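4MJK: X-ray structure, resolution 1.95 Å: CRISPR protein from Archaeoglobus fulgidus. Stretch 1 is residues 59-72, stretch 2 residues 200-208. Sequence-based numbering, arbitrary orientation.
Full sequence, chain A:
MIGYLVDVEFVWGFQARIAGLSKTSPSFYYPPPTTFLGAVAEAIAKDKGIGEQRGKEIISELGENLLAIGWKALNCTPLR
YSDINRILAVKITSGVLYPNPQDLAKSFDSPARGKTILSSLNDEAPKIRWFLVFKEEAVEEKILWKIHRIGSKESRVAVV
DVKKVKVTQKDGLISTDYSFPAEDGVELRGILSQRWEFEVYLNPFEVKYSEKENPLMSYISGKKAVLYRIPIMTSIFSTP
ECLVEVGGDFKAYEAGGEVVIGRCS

Stretch 1, residues 59-72: ISELGENLLAIGWK
Stretch 2 (200-208) VYLNPFEVK

A helical glycine lets a loop pack directly on its backbone: Gly 63 (phi/psi -65/-32) has its CA 3.5 Å from Pro 204 O, and a CB built there would point toward the loop and lie 2.6 Å from Glu 206 CG and 3.0 Å from Pro 204 O, a clash with both. The same residue supplies the one hydrogen bond across the contact, Glu 206 N to Gly 63 O, 3.0 Å and nearly straight at 165°. Gly 63 O also accepts a weak hydrogen bond from Leu 66 N, N to O 3.5 Å. The nearest CA atoms are those of Glu 64 and Glu 206, 4.5 Å apart. The CA-to-CB bond of Glu 206 (chi1 m, chi2 -123°, between wells) points toward the helix; OE2 lies 3.5 Å from Ser 60 CB, while its CB lies 3.7 Å from Glu 64 CG.

From Leu 66 the chain runs as a strand, and Leu 66, Ile 69 and Trp 71 point toward the second stretch. Leu 66 (t, p) places CD2 4.0 Å from Pro 204 CB and 3.8 Å from Phe 205 CE1; Ile 69 (t, t) places CG2 3.9 Å from Pro 204 CG. Phe 205 (phi/psi -88/125, chi1 m, chi2 -64°) leaves its backbone sideways, but its ring comes nearer: the edge meets Leu 66 O, 3.6 Å from CD1, and CE1 lies 3.5 Å from Leu 67 O. Phe 205 N donates a hydrogen bond to Asn 203 OD1, 3.0 Å. Farther along, Trp 71 (p, chi2 95°) meets Tyr 201 (m, chi2 116°) obliquely, the centroids of the Trp 71 six-membered ring and the Tyr 201 ring 5.5 Å apart, their planes at 67°, with Trp 71 CZ2 3.4 Å from Tyr 201 OH, which sits at the tryptophan's edge.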

# COMPACT_ATOMS: atom_id res chain seq x y z
N ILE A 59 18.17 21.19 0.56
CA ILE A 59 18.50 19.89 -0.01
C ILE A 59 19.84 19.94 -0.75
O ILE A 59 20.61 18.99 -0.71
CB ILE A 59 17.40 19.35 -0.94
CG1 ILE A 59 17.58 17.84 -1.13
CG2 ILE A 59 17.43 20.06 -2.27
CD1 ILE A 59 16.64 17.25 -2.16
N SER A 60 20.12 21.06 -1.42
CA SER A 60 21.40 21.20 -2.09
C SER A 60 22.52 21.34 -1.06
O SER A 60 23.65 20.90 -1.31
CB SER A 60 21.40 22.36 -3.10
OG SER A 60 21.52 23.61 -2.45
N GLU A 61 22.21 21.94 0.09
CA GLU A 61 23.18 22.03 1.18
C GLU A 61 23.52 20.64 1.73
O GLU A 61 24.67 20.33 2.00
CB GLU A 61 22.65 22.90 2.31
CG GLU A 61 22.22 24.30 1.90
CD GLU A 61 21.83 25.17 3.10
OE1 GLU A 61 21.65 24.61 4.21
OE2 GLU A 61 21.71 26.40 2.92
N LEU A 62 22.50 19.81 1.90
CA LEU A 62 22.73 18.45 2.36
C LEU A 62 23.60 17.70 1.36
O LEU A 62 24.53 17.00 1.74
CB LEU A 62 21.41 17.72 2.56
CG LEU A 62 20.58 18.23 3.73
CD1 LEU A 62 19.17 17.62 3.69
CD2 LEU A 62 21.28 17.92 5.04
N GLY A 63 23.29 17.87 0.08
CA GLY A 63 23.99 17.17 -0.97
C GLY A 63 25.45 17.55 -1.08
O GLY A 63 26.29 16.73 -1.44
N GLU A 64 25.77 18.80 -0.75
CA GLU A 64 27.16 19.24 -0.78
C GLU A 64 27.96 18.62 0.36
O GLU A 64 29.16 18.38 0.22
CB GLU A 64 27.23 20.78 -0.74
CG GLU A 64 26.76 21.44 -2.03
CD GLU A 64 26.48 22.94 -1.87
OE1 GLU A 64 26.55 23.46 -0.74
OE2 GLU A 64 26.18 23.59 -2.90
N ASN A 65 27.31 18.35 1.47
CA ASN A 65 28.00 17.76 2.61
C ASN A 65 27.93 16.23 2.65
O ASN A 65 28.54 15.59 3.51
CB ASN A 65 27.48 18.35 3.92
CG ASN A 65 27.83 19.82 4.08
OD1 ASN A 65 26.94 20.68 4.20
ND2 ASN A 65 29.13 20.13 4.08
N LEU A 66 27.18 15.65 1.73
CA LEU A 66 26.94 14.21 1.76
C LEU A 66 28.11 13.42 1.19
O LEU A 66 28.56 13.68 0.09
CB LEU A 66 25.67 13.86 0.97
CG LEU A 66 25.17 12.41 1.04
CD1 LEU A 66 24.58 12.06 2.40
CD2 LEU A 66 24.13 12.17 -0.06
N LEU A 67 28.59 12.44 1.95
CA LEU A 67 29.64 11.54 1.46
C LEU A 67 29.06 10.20 1.00
O LEU A 67 29.60 9.57 0.09
CB LEU A 67 30.67 11.30 2.56
CG LEU A 67 31.43 12.58 2.93
CD1 LEU A 67 32.45 12.29 4.02
CD2 LEU A 67 32.08 13.20 1.69
N ALA A 68 27.99 9.76 1.65
CA ALA A 68 27.42 8.44 1.34
C ALA A 68 25.96 8.38 1.71
O ALA A 68 25.53 8.99 2.69
CB ALA A 68 28.19 7.36 2.09
N ILE A 69 25.18 7.64 0.92
CA ILE A 69 23.83 7.30 1.31
C ILE A 69 23.48 5.94 0.75
O ILE A 69 23.51 5.74 -0.47
CB ILE A 69 22.79 8.34 0.86
CG1 ILE A 69 21.37 7.87 1.22
CG2 ILE A 69 22.90 8.61 -0.63
CD1 ILE A 69 20.30 8.96 1.05
N GLY A 70 23.21 5.00 1.64
CA GLY A 70 22.85 3.63 1.27
C GLY A 70 21.70 3.18 2.15
O GLY A 70 21.40 3.81 3.16
N TRP A 71 21.05 2.08 1.76
CA TRP A 71 19.89 1.61 2.50
C TRP A 71 19.71 0.13 2.24
O TRP A 71 20.26 -0.42 1.28
CB TRP A 71 18.62 2.37 2.06
CG TRP A 71 18.36 2.27 0.58
CD1 TRP A 71 17.56 1.36 -0.06
CD2 TRP A 71 18.95 3.07 -0.45
NE1 TRP A 71 17.60 1.57 -1.42
CE2 TRP A 71 18.46 2.61 -1.68
CE3 TRP A 71 19.86 4.15 -0.44
CZ2 TRP A 71 18.81 3.20 -2.89
CZ3 TRP A 71 20.21 4.73 -1.65
CH2 TRP A 71 19.69 4.24 -2.86
N LYS A 72 18.96 -0.51 3.13
CA LYS A 72 18.62 -1.92 3.00
C LYS A 72 17.31 -2.21 3.72
O LYS A 72 16.97 -1.56 4.71
CB LYS A 72 19.74 -2.81 3.55
CG LYS A 72 19.92 -2.68 5.05
CD LYS A 72 21.15 -3.42 5.53
CE LYS A 72 21.35 -3.21 7.03
NZ LYS A 72 22.58 -3.90 7.58
N VAL A 200 18.41 3.26 -11.40
CA VAL A 200 19.01 4.56 -11.72
C VAL A 200 18.24 5.68 -11.06
O VAL A 200 17.02 5.79 -11.24
CB VAL A 200 19.07 4.82 -13.24
CG1 VAL A 200 19.69 6.20 -13.52
CG2 VAL A 200 19.86 3.70 -13.93
N TYR A 201 18.95 6.52 -10.29
CA TYR A 201 18.35 7.61 -9.52
C TYR A 201 18.93 8.95 -9.92
O TYR A 201 20.00 9.00 -10.53
CB TYR A 201 18.67 7.43 -8.02
CG TYR A 201 18.20 6.14 -7.39
CD1 TYR A 201 19.11 5.22 -6.88
CD2 TYR A 201 16.84 5.84 -7.28
CE1 TYR A 201 18.69 4.03 -6.30
CE2 TYR A 201 16.41 4.66 -6.70
CZ TYR A 201 17.34 3.75 -6.21
OH TYR A 201 16.92 2.57 -5.63
N LEU A 202 18.26 10.04 -9.55
CA LEU A 202 18.91 11.35 -9.52
C LEU A 202 20.11 11.33 -8.55
O LEU A 202 20.05 10.77 -7.44
CB LEU A 202 17.92 12.45 -9.14
CG LEU A 202 16.73 12.66 -10.09
CD1 LEU A 202 15.75 13.72 -9.57
CD2 LEU A 202 17.21 13.02 -11.51
N ASN A 203 21.21 11.92 -8.98
CA ASN A 203 22.45 11.92 -8.20
C ASN A 203 22.29 12.77 -6.94
O ASN A 203 21.97 13.96 -7.02
CB ASN A 203 23.60 12.42 -9.09
CG ASN A 203 24.95 12.37 -8.41
OD1 ASN A 203 25.09 11.88 -7.30
ND2 ASN A 203 25.96 12.90 -9.08
N PRO A 204 22.50 12.17 -5.75
CA PRO A 204 22.29 12.99 -4.55
C PRO A 204 23.54 13.78 -4.16
O PRO A 204 23.48 14.61 -3.26
CB PRO A 204 22.00 11.93 -3.48
CG PRO A 204 22.82 10.75 -3.91
CD PRO A 204 22.78 10.76 -5.43
N PHE A 205 24.66 13.51 -4.82
CA PHE A 205 25.92 14.14 -4.46
C PHE A 205 26.07 15.46 -5.19
O PHE A 205 25.95 15.52 -6.42
CB PHE A 205 27.09 13.22 -4.77
CG PHE A 205 27.03 11.92 -4.05
CD1 PHE A 205 27.11 11.88 -2.67
CD2 PHE A 205 26.86 10.73 -4.74
CE1 PHE A 205 27.04 10.68 -1.98
CE2 PHE A 205 26.78 9.53 -4.06
CZ PHE A 205 26.87 9.51 -2.68
N GLU A 206 26.29 16.52 -4.44
CA GLU A 206 26.52 17.83 -5.02
C GLU A 206 27.97 18.24 -4.79
O GLU A 206 28.60 17.80 -3.82
CB GLU A 206 25.58 18.87 -4.41
CG GLU A 206 24.09 18.52 -4.52
CD GLU A 206 23.27 19.59 -5.23
OE1 GLU A 206 23.87 20.45 -5.92
OE2 GLU A 206 22.02 19.57 -5.11
N VAL A 207 28.49 19.07 -5.68
CA VAL A 207 29.83 19.61 -5.49
C VAL A 207 29.77 21.08 -5.08
O VAL A 207 28.97 21.84 -5.61
CB VAL A 207 30.68 19.49 -6.77
CG1 VAL A 207 32.02 20.19 -6.60
CG2 VAL A 207 30.87 18.01 -7.14
N LYS A 208 30.62 21.46 -4.13
CA LYS A 208 30.71 22.85 -3.67
C LYS A 208 30.61 23.85 -4.82
O LYS A 208 29.56 24.44 -5.06
CB LYS A 208 32.02 23.08 -2.92
CG LYS A 208 33.26 22.95 -3.79
CD LYS A 208 34.49 23.56 -3.11
CE LYS A 208 35.73 23.45 -3.99
NZ LYS A 208 35.58 24.19 -5.28